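Side-chain contacts in xylulose kinase (Bifidobacterium adolescentis ATCC 15703, PDB 3I8B), which probably phosphorylates D-xylulose at the expense of ATP, yielding D-xylulose 5-phosphate and ADP: residues Thr194-Ala199 and Tyr205-Asn210; Pro369-Glu374 and Arg401-Gly406; Asp89-Asn94 and Ala148-Asn153; Thr5-Val10 and Arg467-Val472; Pro326-Ile331 and Glu416-Leu421. One frame throughout, in Å; residues are numbered along the deposited sequence.

Contact 1: residues Thr194-Ala199 and Tyr205-Asn210; sequences TDRSDA and YDAASN
Ala-199 and Tyr-205 meet with the methyl over one face of the phenol ring. Ala-199 CB sits 3.9 Å from the ring centroid of Tyr-205, 24° off the normal, a CH-pi contact displaced toward the CD2 side. The ring gets there because CG is anti to the backbone N of Tyr-205 (chi1 173°). The backbone itself brings Tyr-205 CB to 3.4 Å from Ala-199 O. Arg-196 comes from a different direction: its guanidinium plane stands 79° from the ring plane, so the two groups do not stack. Water fills the angle between them. Water 1 takes the NE hydrogen of Arg-196 at 2.9 Å and donates to both Tyr-205 OH and Ala-207 O; a second water joins Arg-196 NH2 to that same carbonyl. The other terminal nitrogen, NH1, binds His-323 O, and the group makes a cation-pi contact with Tyr-324. Behind this, Asp-195 caps helix 196-199, its OD2 receiving Asp-198 N at 3.0 Å in a nearly straight bond. The arrangement is a capped helical turn packed on a short beta hairpin (205-206 with 211-212) in the FGGY N-terminal domain, with Ala-199 about 9 Å, side chain to side chain, from Gln-74, a predicted substrate residue.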
# COMPACT_ATOMS: atom_id res chain seq x y z
N THR A 194 3.64 15.56 -4.25
CA THR A 194 3.15 14.27 -3.78
C THR A 194 2.44 14.46 -2.43
O THR A 194 2.20 15.59 -2.01
CB THR A 194 4.29 13.26 -3.68
OG1 THR A 194 3.77 11.95 -3.49
CG2 THR A 194 5.24 13.61 -2.53
N ASP A 195 2.06 13.36 -1.77
CA ASP A 195 1.53 13.46 -0.41
C ASP A 195 2.36 12.62 0.57
O ASP A 195 3.29 11.92 0.16
CB ASP A 195 0.06 13.03 -0.35
CG ASP A 195 -0.11 11.53 -0.15
OD1 ASP A 195 -0.92 11.13 0.72
OD2 ASP A 195 0.56 10.74 -0.86
N ARG A 196 2.01 12.68 1.85
CA ARG A 196 2.72 11.90 2.87
C ARG A 196 2.61 10.39 2.67
O ARG A 196 3.55 9.66 2.97
CB ARG A 196 2.23 12.27 4.27
CG ARG A 196 2.61 13.67 4.73
CD ARG A 196 1.85 14.02 6.00
NE ARG A 196 2.33 13.29 7.18
CZ ARG A 196 1.72 12.24 7.72
NH1 ARG A 196 0.61 11.75 7.19
NH2 ARG A 196 2.24 11.65 8.79
N SER A 197 1.47 9.91 2.17
CA SER A 197 1.29 8.46 2.13
C SER A 197 2.18 7.79 1.06
O SER A 197 2.85 6.79 1.34
CB SER A 197 -0.19 8.08 1.96
OG SER A 197 -0.71 8.52 0.72
N ASP A 198 2.23 8.37 -0.14
CA ASP A 198 3.09 7.80 -1.18
C ASP A 198 4.57 8.02 -0.91
O ASP A 198 5.39 7.12 -1.12
CB ASP A 198 2.72 8.30 -2.57
CG ASP A 198 2.24 7.18 -3.49
OD1 ASP A 198 2.52 5.99 -3.21
OD2 ASP A 198 1.60 7.50 -4.52
N ALA A 199 4.93 9.21 -0.45
CA ALA A 199 6.33 9.49 -0.12
C ALA A 199 6.88 8.53 0.95
O ALA A 199 8.04 8.12 0.91
CB ALA A 199 6.50 10.93 0.32
N TYR A 205 12.23 8.95 2.47
CA TYR A 205 11.45 10.02 3.09
C TYR A 205 11.03 9.64 4.50
O TYR A 205 10.61 8.51 4.75
CB TYR A 205 10.22 10.35 2.24
CG TYR A 205 9.26 11.33 2.88
CD1 TYR A 205 9.52 12.70 2.84
CD2 TYR A 205 8.11 10.90 3.53
CE1 TYR A 205 8.63 13.62 3.44
CE2 TYR A 205 7.23 11.80 4.12
CZ TYR A 205 7.49 13.15 4.07
OH TYR A 205 6.60 14.04 4.66
N ASP A 206 11.15 10.58 5.42
CA ASP A 206 10.70 10.34 6.79
C ASP A 206 9.51 11.23 7.17
O ASP A 206 9.65 12.44 7.35
CB ASP A 206 11.84 10.55 7.79
CG ASP A 206 11.40 10.25 9.22
OD1 ASP A 206 10.98 9.11 9.50
OD2 ASP A 206 11.47 11.17 10.05
N ALA A 207 8.34 10.59 7.29
CA ALA A 207 7.07 11.28 7.55
C ALA A 207 7.05 12.00 8.89
O ALA A 207 6.56 13.13 8.98
CB ALA A 207 5.89 10.31 7.45
N ALA A 208 7.58 11.36 9.92
CA ALA A 208 7.63 11.98 11.24
C ALA A 208 8.28 13.36 11.19
O ALA A 208 7.80 14.30 11.82
CB ALA A 208 8.35 11.07 12.24
N SER A 209 9.38 13.48 10.45
CA SER A 209 10.08 14.76 10.39
C SER A 209 9.79 15.55 9.12
O SER A 209 10.27 16.67 8.96
CB SER A 209 11.60 14.56 10.57
OG SER A 209 12.12 13.69 9.59
N ASN A 210 9.00 14.98 8.22
CA ASN A 210 8.80 15.57 6.90
C ASN A 210 10.12 15.90 6.19
O ASN A 210 10.30 17.00 5.67
CB ASN A 210 7.89 16.81 6.97
CG ASN A 210 7.42 17.26 5.61
OD1 ASN A 210 7.17 16.45 4.72
ND2 ASN A 210 7.29 18.58 5.43
O HOH W 1 5.12 14.23 7.02
O HOH W 2 3.83 13.98 9.91

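Contact 2: residues Pro369-Glu374 and Arg401-Gly406; sequences PYFDGE and RAFVEG
Pro-369 drives its ring into the helix backbone at Gly-406, and this is where the two segments come closest: CG of Pro-369 lies 3.5 Å from Gly-406 O, and the two CA atoms are 6.1 Å apart. A beta carbon at Gly-406 would crowd Pro-369 CG and clash with Ala-402 O, so the bare glycine probably suits this close approach. Ile-336 and Tyr-502 also touch the proline, and this end is buried. The other end is slacker. Phe-371 and Phe-403 cross at about a right angle and touch through single rim atoms, CZ of Phe-371 and CE1 of Phe-403, 4.2 Å apart, an oblique meeting rather than a stack. From Tyr-370 on, the chain folds tightly: this residue is the centre of an inverse gamma turn and also begins a type II beta turn that closes with Gly-373 N on Tyr-370 O at 2.8 Å, a connection in the C-terminal FGGY domain lying beside helix 396-420. Phe-403 is buried, with Phe-386 edge-to-face to it and helix 335-344 beside it. Phe-371, partly exposed, holds the outer position, and Asp-372 in the turn is exposed. On the helix, well away from the loop, Arg-401 NE bridges to Glu-405 OE2 at 3.0 Å, approaching from above the carboxylate plane; that oxygen also accepts from Gly-361 N.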
# COMPACT_ATOMS: atom_id res chain seq x y z
N PRO A 369 0.67 -21.20 9.05
CA PRO A 369 0.57 -21.34 7.60
C PRO A 369 1.63 -20.57 6.82
O PRO A 369 1.26 -19.87 5.88
CB PRO A 369 -0.79 -20.71 7.29
CG PRO A 369 -1.25 -20.01 8.56
CD PRO A 369 -0.12 -20.05 9.53
N TYR A 370 2.90 -20.68 7.19
CA TYR A 370 3.94 -19.95 6.48
C TYR A 370 4.37 -20.66 5.20
O TYR A 370 5.56 -20.86 4.95
CB TYR A 370 5.15 -19.68 7.39
CG TYR A 370 4.83 -18.90 8.65
CD1 TYR A 370 3.63 -18.21 8.80
CD2 TYR A 370 5.75 -18.84 9.70
CE1 TYR A 370 3.34 -17.49 9.96
CE2 TYR A 370 5.47 -18.13 10.84
CZ TYR A 370 4.28 -17.46 10.97
OH TYR A 370 4.02 -16.77 12.12
N PHE A 371 3.40 -21.05 4.39
CA PHE A 371 3.71 -21.66 3.10
C PHE A 371 4.61 -20.71 2.34
O PHE A 371 4.22 -19.57 2.07
CB PHE A 371 2.44 -21.93 2.31
CG PHE A 371 1.52 -22.90 2.98
CD1 PHE A 371 1.71 -24.26 2.85
CD2 PHE A 371 0.46 -22.44 3.74
CE1 PHE A 371 0.86 -25.16 3.47
CE2 PHE A 371 -0.40 -23.34 4.37
CZ PHE A 371 -0.19 -24.69 4.24
N ASP A 372 5.82 -21.15 2.01
CA ASP A 372 6.75 -20.31 1.27
C ASP A 372 7.22 -19.09 2.08
O ASP A 372 7.52 -18.04 1.51
CB ASP A 372 6.12 -19.86 -0.05
CG ASP A 372 5.60 -21.03 -0.87
OD1 ASP A 372 6.42 -21.72 -1.51
OD2 ASP A 372 4.37 -21.28 -0.87
N GLY A 373 7.27 -19.23 3.40
CA GLY A 373 7.73 -18.15 4.27
C GLY A 373 6.63 -17.15 4.61
O GLY A 373 5.46 -17.38 4.31
N GLU A 374 7.01 -16.05 5.26
CA GLU A 374 6.08 -14.96 5.53
C GLU A 374 6.76 -13.60 5.55
O GLU A 374 7.96 -13.50 5.87
CB GLU A 374 5.32 -15.16 6.85
CG GLU A 374 3.88 -15.69 6.70
CD GLU A 374 3.02 -14.82 5.81
OE1 GLU A 374 3.39 -13.64 5.57
OE2 GLU A 374 1.96 -15.31 5.35
N ARG A 401 -10.53 -27.58 9.73
CA ARG A 401 -10.73 -26.51 10.68
C ARG A 401 -9.40 -25.80 11.01
O ARG A 401 -9.38 -24.59 11.23
CB ARG A 401 -11.39 -27.05 11.95
CG ARG A 401 -11.66 -26.03 13.04
CD ARG A 401 -12.67 -24.98 12.58
NE ARG A 401 -13.14 -24.16 13.70
CZ ARG A 401 -14.37 -24.19 14.20
NH1 ARG A 401 -15.28 -25.01 13.69
NH2 ARG A 401 -14.69 -23.40 15.21
N ALA A 402 -8.31 -26.57 11.05
CA ALA A 402 -6.98 -26.01 11.31
C ALA A 402 -6.49 -25.11 10.17
O ALA A 402 -5.79 -24.12 10.41
CB ALA A 402 -5.95 -27.13 11.60
N PHE A 403 -6.85 -25.45 8.93
CA PHE A 403 -6.53 -24.61 7.79
C PHE A 403 -7.23 -23.25 7.91
O PHE A 403 -6.62 -22.19 7.73
CB PHE A 403 -6.97 -25.29 6.49
CG PHE A 403 -5.95 -26.22 5.89
CD1 PHE A 403 -4.83 -25.72 5.24
CD2 PHE A 403 -6.14 -27.59 5.93
CE1 PHE A 403 -3.90 -26.58 4.68
CE2 PHE A 403 -5.22 -28.45 5.37
CZ PHE A 403 -4.10 -27.94 4.74
N VAL A 404 -8.53 -23.28 8.23
CA VAL A 404 -9.29 -22.03 8.39
C VAL A 404 -8.83 -21.23 9.61
O VAL A 404 -8.65 -20.00 9.54
CB VAL A 404 -10.80 -22.31 8.50
CG1 VAL A 404 -11.56 -21.01 8.70
CG2 VAL A 404 -11.31 -23.03 7.26
N GLU A 405 -8.65 -21.91 10.73
CA GLU A 405 -8.24 -21.24 11.95
C GLU A 405 -6.84 -20.66 11.80
O GLU A 405 -6.50 -19.66 12.42
CB GLU A 405 -8.33 -22.19 13.16
CG GLU A 405 -9.76 -22.58 13.54
CD GLU A 405 -9.85 -23.29 14.89
OE1 GLU A 405 -8.81 -23.84 15.35
OE2 GLU A 405 -10.95 -23.32 15.49
N GLY A 406 -6.03 -21.30 10.96
CA GLY A 406 -4.67 -20.83 10.73
C GLY A 406 -4.67 -19.54 9.95
O GLY A 406 -3.98 -18.60 10.30

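Contact 3: residues Asp89-Asn94 and Ala148-Asn153; sequences DAMLWN and AWVAEN
Met-91, present as selenomethionine, reaches from strand 90-91 to Trp-149 and Val-150 on helix 143-153, and its last two atoms make the whole contact. The aromatic part comes first. Methyl CE of Met-91 stands over one face of the indole, 4.1 Å from the centroid of the six-membered ring of Trp-149 and 25° off its normal, a CH-pi contact. SE of Met-91 approaches the same ring obliquely, 4.5 Å from that centroid, and is nearest to Trp-149 CE3 at 3.7 Å: a Met-aromatic pair. The bend at the end of the Met-91 chain (chi3 69°) is what turns CE onto the ring while SE keeps to its rim. The apolar part is smaller: SE also touches Val-150 CG2 at 4.0 Å, and that methyl lies in plane at the indole edge.

The polar part is confined to the helix. Asn-153 folds back across the opposite face of the indole, and its ND2 donates to Trp-149 O at 3.0 Å, a carbonyl that already receives Asn-153 N. The tryptophan is thus sandwiched between a methyl and an amide. Cutting Trp-149 back to an alanine is likely to leave Met-91 CE without the ring face it rests on and open a gap between strand and helix. The selenium stands in for a methionine sulfur, which would be expected to make the same contact. Dispersion and a polarisable chalcogen carry it, so the join between the two-stranded antiparallel sheet of 42-43 and 90-91 and the helix depends on shape and closeness rather than on directional bonds.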
# COMPACT_ATOMS: atom_id res chain seq x y z
N ASP A 89 11.97 2.11 -18.21
CA ASP A 89 10.69 1.66 -17.68
C ASP A 89 10.53 1.82 -16.17
O ASP A 89 11.47 1.66 -15.41
CB ASP A 89 10.43 0.20 -18.07
CG ASP A 89 9.88 0.06 -19.47
OD1 ASP A 89 9.89 1.04 -20.24
OD2 ASP A 89 9.44 -1.05 -19.80
N ALA A 90 9.31 2.15 -15.74
CA ALA A 90 9.04 2.21 -14.33
C ALA A 90 9.13 0.82 -13.78
O ALA A 90 8.64 -0.13 -14.40
CB ALA A 90 7.65 2.82 -14.06
N MSE A 91 9.76 0.68 -12.61
CA MSE A 91 9.84 -0.61 -11.94
C MSE A 91 8.90 -0.59 -10.75
O MSE A 91 9.00 0.27 -9.88
CB MSE A 91 11.28 -0.89 -11.49
CG MSE A 91 12.27 -0.76 -12.64
SE MSE A 91 14.12 -0.89 -12.00
CE MSE A 91 14.10 -2.80 -11.49
N LEU A 92 8.00 -1.56 -10.73
CA LEU A 92 6.81 -1.50 -9.91
C LEU A 92 6.93 -2.25 -8.59
O LEU A 92 7.93 -2.95 -8.34
CB LEU A 92 5.61 -2.02 -10.72
CG LEU A 92 5.40 -1.34 -12.08
CD1 LEU A 92 4.07 -1.79 -12.74
CD2 LEU A 92 5.45 0.19 -11.92
N TRP A 93 5.92 -2.09 -7.74
CA TRP A 93 5.92 -2.70 -6.41
C TRP A 93 6.18 -4.21 -6.46
O TRP A 93 6.75 -4.78 -5.52
CB TRP A 93 4.59 -2.45 -5.70
CG TRP A 93 3.44 -3.17 -6.36
CD1 TRP A 93 2.75 -2.77 -7.46
CD2 TRP A 93 2.89 -4.45 -5.98
NE1 TRP A 93 1.79 -3.70 -7.79
CE2 TRP A 93 1.85 -4.74 -6.90
CE3 TRP A 93 3.16 -5.36 -4.96
CZ2 TRP A 93 1.08 -5.91 -6.82
CZ3 TRP A 93 2.39 -6.53 -4.88
CH2 TRP A 93 1.36 -6.79 -5.81
N ASN A 94 5.76 -4.85 -7.55
CA ASN A 94 5.88 -6.30 -7.68
C ASN A 94 7.05 -6.77 -8.54
O ASN A 94 7.19 -7.96 -8.80
CB ASN A 94 4.57 -6.93 -8.19
CG ASN A 94 4.08 -6.30 -9.49
OD1 ASN A 94 4.65 -5.34 -9.99
ND2 ASN A 94 3.01 -6.86 -10.06
N ALA A 148 18.63 2.09 -6.67
CA ALA A 148 19.83 1.28 -6.44
C ALA A 148 20.11 0.30 -7.58
O ALA A 148 21.24 0.18 -8.05
CB ALA A 148 19.70 0.52 -5.14
N TRP A 149 19.08 -0.40 -8.02
CA TRP A 149 19.22 -1.40 -9.06
C TRP A 149 19.67 -0.74 -10.36
O TRP A 149 20.52 -1.27 -11.09
CB TRP A 149 17.90 -2.15 -9.27
CG TRP A 149 18.00 -3.17 -10.37
CD1 TRP A 149 18.24 -4.51 -10.22
CD2 TRP A 149 17.89 -2.93 -11.77
NE1 TRP A 149 18.28 -5.12 -11.46
CE2 TRP A 149 18.06 -4.17 -12.42
CE3 TRP A 149 17.65 -1.78 -12.55
CZ2 TRP A 149 18.01 -4.30 -13.81
CZ3 TRP A 149 17.60 -1.91 -13.92
CH2 TRP A 149 17.78 -3.16 -14.54
N VAL A 150 19.09 0.42 -10.65
CA VAL A 150 19.44 1.16 -11.85
C VAL A 150 20.89 1.64 -11.79
O VAL A 150 21.59 1.63 -12.80
CB VAL A 150 18.49 2.36 -12.09
CG1 VAL A 150 18.96 3.17 -13.30
CG2 VAL A 150 17.06 1.88 -12.29
N ALA A 151 21.33 2.07 -10.61
CA ALA A 151 22.72 2.50 -10.47
C ALA A 151 23.66 1.32 -10.71
O ALA A 151 24.72 1.46 -11.31
CB ALA A 151 22.98 3.10 -9.10
N GLU A 152 23.25 0.15 -10.25
CA GLU A 152 24.11 -1.03 -10.36
C GLU A 152 24.11 -1.60 -11.78
O GLU A 152 25.15 -2.01 -12.29
CB GLU A 152 23.71 -2.09 -9.34
CG GLU A 152 24.52 -3.39 -9.40
CD GLU A 152 26.00 -3.19 -9.09
OE1 GLU A 152 26.82 -4.05 -9.51
OE2 GLU A 152 26.36 -2.17 -8.45
N ASN A 153 22.95 -1.61 -12.43
CA ASN A 153 22.81 -2.29 -13.70
C ASN A 153 22.81 -1.41 -14.93
O ASN A 153 23.11 -1.89 -16.03
CB ASN A 153 21.56 -3.16 -13.68
CG ASN A 153 21.68 -4.31 -12.71
OD1 ASN A 153 22.26 -5.34 -13.02
ND2 ASN A 153 21.13 -4.14 -11.51

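Contact 4: residues Thr5-Val10 and Arg467-Val472; sequences TLVAGV and RQAAWV
Strand 6-10 and helix 467-472 run at 140° to each other, nearer antiparallel than perpendicular, with their axes 7.3 Å apart at the closest and Val-7 facing Ala-470 at 6.2 Å between CA atoms. Val-7 supplies the strand's main share. Its CB meets Ala-469 CB at 4.0 Å, while its CG1 branch slides past that methyl onto the helix backbone, 3.8 Å from Ala-470 N, and touches Ala-470 CB at 4.1 Å. One methyl therefore rests between two successive alanines. This follows from the torsion at Val-7 (chi1 -64°), which sets CG1 anti to the carbonyl carbon; CG2 takes the crowded position between N and C. Ala-466 and Leu-473 of the same helix also touch Val-7, extending its seat by about a turn each way. Next along the strand, Ala-8 points its methyl to the other side of the sheet and offers the helix little beyond its carbonyl, 4.3 Å from Ala-469 CB. The small alanines are consistent with so close an approach. One residue earlier on the helix, Gln-468 OE1 accepts from Gly-271 N of strand 267-273, and Ala-469 also packs on Ala-67. This is a helix of the C-terminal family region laid over the central strand of the five-stranded N-terminal sheet, order 3-2-1-4-5, the ribonuclease H-like core shared by the actin ATPase clan.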
# COMPACT_ATOMS: atom_id res chain seq x y z
N THR A 5 -21.65 20.64 -7.99
CA THR A 5 -20.19 20.56 -7.83
C THR A 5 -19.71 19.11 -7.88
O THR A 5 -20.17 18.26 -7.13
CB THR A 5 -19.76 21.21 -6.53
OG1 THR A 5 -20.36 22.50 -6.44
CG2 THR A 5 -18.21 21.38 -6.48
N LEU A 6 -18.78 18.84 -8.80
CA LEU A 6 -18.27 17.51 -9.03
C LEU A 6 -16.77 17.48 -8.75
O LEU A 6 -16.08 18.48 -8.95
CB LEU A 6 -18.50 17.12 -10.50
CG LEU A 6 -19.95 16.95 -10.99
CD1 LEU A 6 -19.96 16.57 -12.47
CD2 LEU A 6 -20.67 15.89 -10.15
N VAL A 7 -16.29 16.34 -8.27
CA VAL A 7 -14.86 16.07 -8.20
C VAL A 7 -14.59 14.77 -8.95
O VAL A 7 -15.53 14.07 -9.40
CB VAL A 7 -14.33 15.94 -6.74
CG1 VAL A 7 -14.47 17.26 -5.98
CG2 VAL A 7 -15.03 14.83 -6.01
N ALA A 8 -13.32 14.43 -9.10
CA ALA A 8 -12.96 13.20 -9.79
C ALA A 8 -11.88 12.49 -8.99
O ALA A 8 -10.89 13.11 -8.59
CB ALA A 8 -12.48 13.49 -11.19
N GLY A 9 -12.11 11.22 -8.72
CA GLY A 9 -11.12 10.38 -8.07
C GLY A 9 -10.54 9.49 -9.14
O GLY A 9 -11.27 8.78 -9.86
N VAL A 10 -9.22 9.55 -9.29
CA VAL A 10 -8.52 8.71 -10.24
C VAL A 10 -7.79 7.62 -9.47
O VAL A 10 -7.13 7.90 -8.45
CB VAL A 10 -7.51 9.50 -11.10
CG1 VAL A 10 -6.85 8.59 -12.12
CG2 VAL A 10 -8.20 10.67 -11.80
N ARG A 467 -12.82 11.69 -2.40
CA ARG A 467 -13.07 12.25 -1.07
C ARG A 467 -11.99 13.27 -0.70
O ARG A 467 -12.27 14.30 -0.08
CB ARG A 467 -13.15 11.15 -0.00
CG ARG A 467 -13.77 11.60 1.32
CD ARG A 467 -13.90 10.47 2.36
NE ARG A 467 -14.47 11.00 3.60
CZ ARG A 467 -14.14 10.61 4.84
NH1 ARG A 467 -13.23 9.66 5.02
NH2 ARG A 467 -14.73 11.16 5.89
N GLN A 468 -10.77 13.00 -1.12
CA GLN A 468 -9.68 13.91 -0.80
C GLN A 468 -9.78 15.18 -1.64
O GLN A 468 -9.51 16.27 -1.15
CB GLN A 468 -8.32 13.24 -1.02
CG GLN A 468 -7.13 14.16 -0.71
CD GLN A 468 -5.85 13.67 -1.39
OE1 GLN A 468 -5.73 13.72 -2.61
NE2 GLN A 468 -4.90 13.18 -0.59
N ALA A 469 -10.16 15.03 -2.90
CA ALA A 469 -10.36 16.20 -3.76
C ALA A 469 -11.52 17.06 -3.23
O ALA A 469 -11.43 18.29 -3.19
CB ALA A 469 -10.62 15.78 -5.20
N ALA A 470 -12.61 16.40 -2.81
CA ALA A 470 -13.73 17.13 -2.20
C ALA A 470 -13.33 17.80 -0.88
O ALA A 470 -13.74 18.93 -0.57
CB ALA A 470 -14.92 16.22 -2.02
N TRP A 471 -12.50 17.12 -0.10
CA TRP A 471 -11.97 17.68 1.14
C TRP A 471 -11.18 18.97 0.89
O TRP A 471 -11.44 20.01 1.52
CB TRP A 471 -11.07 16.63 1.82
CG TRP A 471 -10.59 16.96 3.22
CD1 TRP A 471 -10.98 18.01 4.02
CD2 TRP A 471 -9.67 16.18 3.99
NE1 TRP A 471 -10.33 17.94 5.24
CE2 TRP A 471 -9.52 16.82 5.24
CE3 TRP A 471 -8.95 15.01 3.75
CZ2 TRP A 471 -8.68 16.32 6.24
CZ3 TRP A 471 -8.11 14.52 4.73
CH2 TRP A 471 -7.98 15.17 5.97
N VAL A 472 -10.23 18.92 -0.04
CA VAL A 472 -9.43 20.09 -0.40
C VAL A 472 -10.33 21.22 -0.95
O VAL A 472 -10.23 22.38 -0.54
CB VAL A 472 -8.33 19.74 -1.45
CG1 VAL A 472 -7.61 21.00 -1.89
CG2 VAL A 472 -7.35 18.71 -0.88

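Contact 5: residues Pro326-Ile331 and Glu416-Leu421; sequences PLACTI and ELIRSL
Ile-418 packs against Pro-326 and Ala-328 where helix 396-420 packs on strand 324-330 of the mixed C-terminal sheet, in the alpha-beta core of an FGGY kinase. Pro-326 and Ile-418 cross at about a right angle. The two branches of the isoleucine divide the work. CG2, set anti to the backbone N of Ile-418, faces the proline ring: it is 3.9 Å from Pro-326 CG and 4.1 Å from Pro-326 CB. The longer branch starts from CG1, placed anti to the carbonyl carbon (chi1 -69°), and runs on extended (chi2 171°), carrying CD1 along the strand to Ala-328 CB at 4.2 Å and close to Pro-326 O. Pro-326 and Ala-328, two residues apart, present their CB atoms to the helix, and Leu-327 between them turns to the other face, against Val-298 and Ala-300. Were Ile-418 reduced to an alanine, both branches would go, which is likely to leave the proline ring and Ala-328 CB without their partners. Further along the strand Thr-330 OG1 bonds to Gln-411, one of several ties to this helix. The charged face of the helix points elsewhere: Arg-419 NH1 meets Glu-416 OE2 in a salt bridge of weak hydrogen-bond geometry, and the same oxygen pairs with Arg-412. Ser-420 OG donates to Leu-417 O at 2.6 Å, with a C=O...donor angle of 128°.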
# COMPACT_ATOMS: atom_id res chain seq x y z
N PRO A 326 0.46 1.93 9.75
CA PRO A 326 1.18 0.66 9.92
C PRO A 326 0.55 -0.39 9.01
O PRO A 326 -0.65 -0.61 9.07
CB PRO A 326 0.91 0.30 11.39
CG PRO A 326 -0.29 1.16 11.79
CD PRO A 326 -0.03 2.44 11.04
N LEU A 327 1.37 -1.02 8.17
CA LEU A 327 0.85 -1.91 7.15
C LEU A 327 1.54 -3.27 7.20
O LEU A 327 2.76 -3.35 7.08
CB LEU A 327 1.05 -1.29 5.77
CG LEU A 327 0.34 -2.05 4.66
CD1 LEU A 327 -0.84 -1.25 4.16
CD2 LEU A 327 1.32 -2.33 3.53
N ALA A 328 0.74 -4.32 7.38
CA ALA A 328 1.25 -5.66 7.56
C ALA A 328 0.85 -6.57 6.42
O ALA A 328 -0.31 -6.97 6.31
CB ALA A 328 0.75 -6.23 8.87
N CYS A 329 1.82 -6.91 5.56
CA CYS A 329 1.55 -7.85 4.47
C CYS A 329 1.78 -9.29 4.89
O CYS A 329 2.77 -9.60 5.56
CB CYS A 329 2.42 -7.52 3.26
SG CYS A 329 2.14 -5.88 2.61
N THR A 330 0.86 -10.17 4.51
CA THR A 330 1.03 -11.60 4.72
C THR A 330 1.07 -12.31 3.37
O THR A 330 0.21 -12.09 2.51
CB THR A 330 -0.10 -12.17 5.61
OG1 THR A 330 -1.37 -11.65 5.18
CG2 THR A 330 0.12 -11.80 7.08
N ILE A 331 2.09 -13.14 3.17
CA ILE A 331 2.18 -13.94 1.94
C ILE A 331 0.97 -14.85 1.85
O ILE A 331 0.36 -15.02 0.79
CB ILE A 331 3.41 -14.86 1.96
CG1 ILE A 331 4.69 -14.03 2.08
CG2 ILE A 331 3.41 -15.75 0.72
CD1 ILE A 331 5.05 -13.30 0.82
N GLU A 416 -2.24 -8.03 16.57
CA GLU A 416 -1.52 -7.97 17.83
C GLU A 416 -0.15 -7.31 17.68
O GLU A 416 0.30 -6.59 18.56
CB GLU A 416 -1.35 -9.37 18.41
CG GLU A 416 -2.68 -10.00 18.78
CD GLU A 416 -3.46 -9.14 19.74
OE1 GLU A 416 -2.83 -8.36 20.48
OE2 GLU A 416 -4.71 -9.23 19.75
N LEU A 417 0.51 -7.58 16.55
CA LEU A 417 1.79 -6.94 16.28
C LEU A 417 1.62 -5.43 16.10
O LEU A 417 2.39 -4.63 16.65
CB LEU A 417 2.41 -7.56 15.05
CG LEU A 417 3.80 -7.07 14.64
CD1 LEU A 417 4.80 -7.29 15.76
CD2 LEU A 417 4.23 -7.80 13.39
N ILE A 418 0.61 -5.03 15.32
CA ILE A 418 0.35 -3.60 15.13
C ILE A 418 0.02 -2.93 16.47
O ILE A 418 0.58 -1.89 16.79
CB ILE A 418 -0.75 -3.34 14.09
CG1 ILE A 418 -0.23 -3.72 12.70
CG2 ILE A 418 -1.22 -1.87 14.14
CD1 ILE A 418 -1.26 -3.73 11.58
N ARG A 419 -0.84 -3.55 17.26
CA ARG A 419 -1.11 -3.08 18.61
C ARG A 419 0.16 -2.91 19.43
O ARG A 419 0.30 -1.95 20.19
CB ARG A 419 -2.08 -4.03 19.34
CG ARG A 419 -3.47 -4.06 18.77
CD ARG A 419 -4.38 -4.94 19.62
NE ARG A 419 -5.78 -4.77 19.28
CZ ARG A 419 -6.58 -5.74 18.85
NH1 ARG A 419 -6.13 -6.97 18.71
NH2 ARG A 419 -7.85 -5.47 18.58
N SER A 420 1.10 -3.85 19.27
CA SER A 420 2.35 -3.82 20.03
C SER A 420 3.22 -2.63 19.65
O SER A 420 4.10 -2.23 20.42
CB SER A 420 3.12 -5.13 19.84
OG SER A 420 3.94 -5.07 18.68
N LEU A 421 2.97 -2.06 18.48
CA LEU A 421 3.68 -0.84 18.04
C LEU A 421 3.05 0.43 18.64
O LEU A 421 3.44 1.54 18.30
CB LEU A 421 3.70 -0.75 16.51
CG LEU A 421 4.22 -1.97 15.76
CD1 LEU A 421 4.16 -1.75 14.25
CD2 LEU A 421 5.64 -2.35 16.20

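Contacts 2 and 5 share helix 396-420 and touch: Glu-374 OE1 lies 2.8 Å from Ile-331 N, a probable hydrogen bond. Contact 5 is sheet-to-helix core, whereas contact 2 runs from a buried proline out to a partly exposed ring. Contact 4 is equally core-like, on the far side of the chain's centre from both, and joins the N-terminal and C-terminal parts of the kinase; it encloses the other four along the chain. Contacts 1 and 3 are N-terminal: contact 1 is partly buried and adds waters and an arginine, while contact 3 is buried, though Trp-149 is partly exposed, and sets a selenomethionine end on an indole face. Contacts 4 and 5 rely on aliphatic packing, with alanines on the helix in contact 4 and on the strand in contact 5.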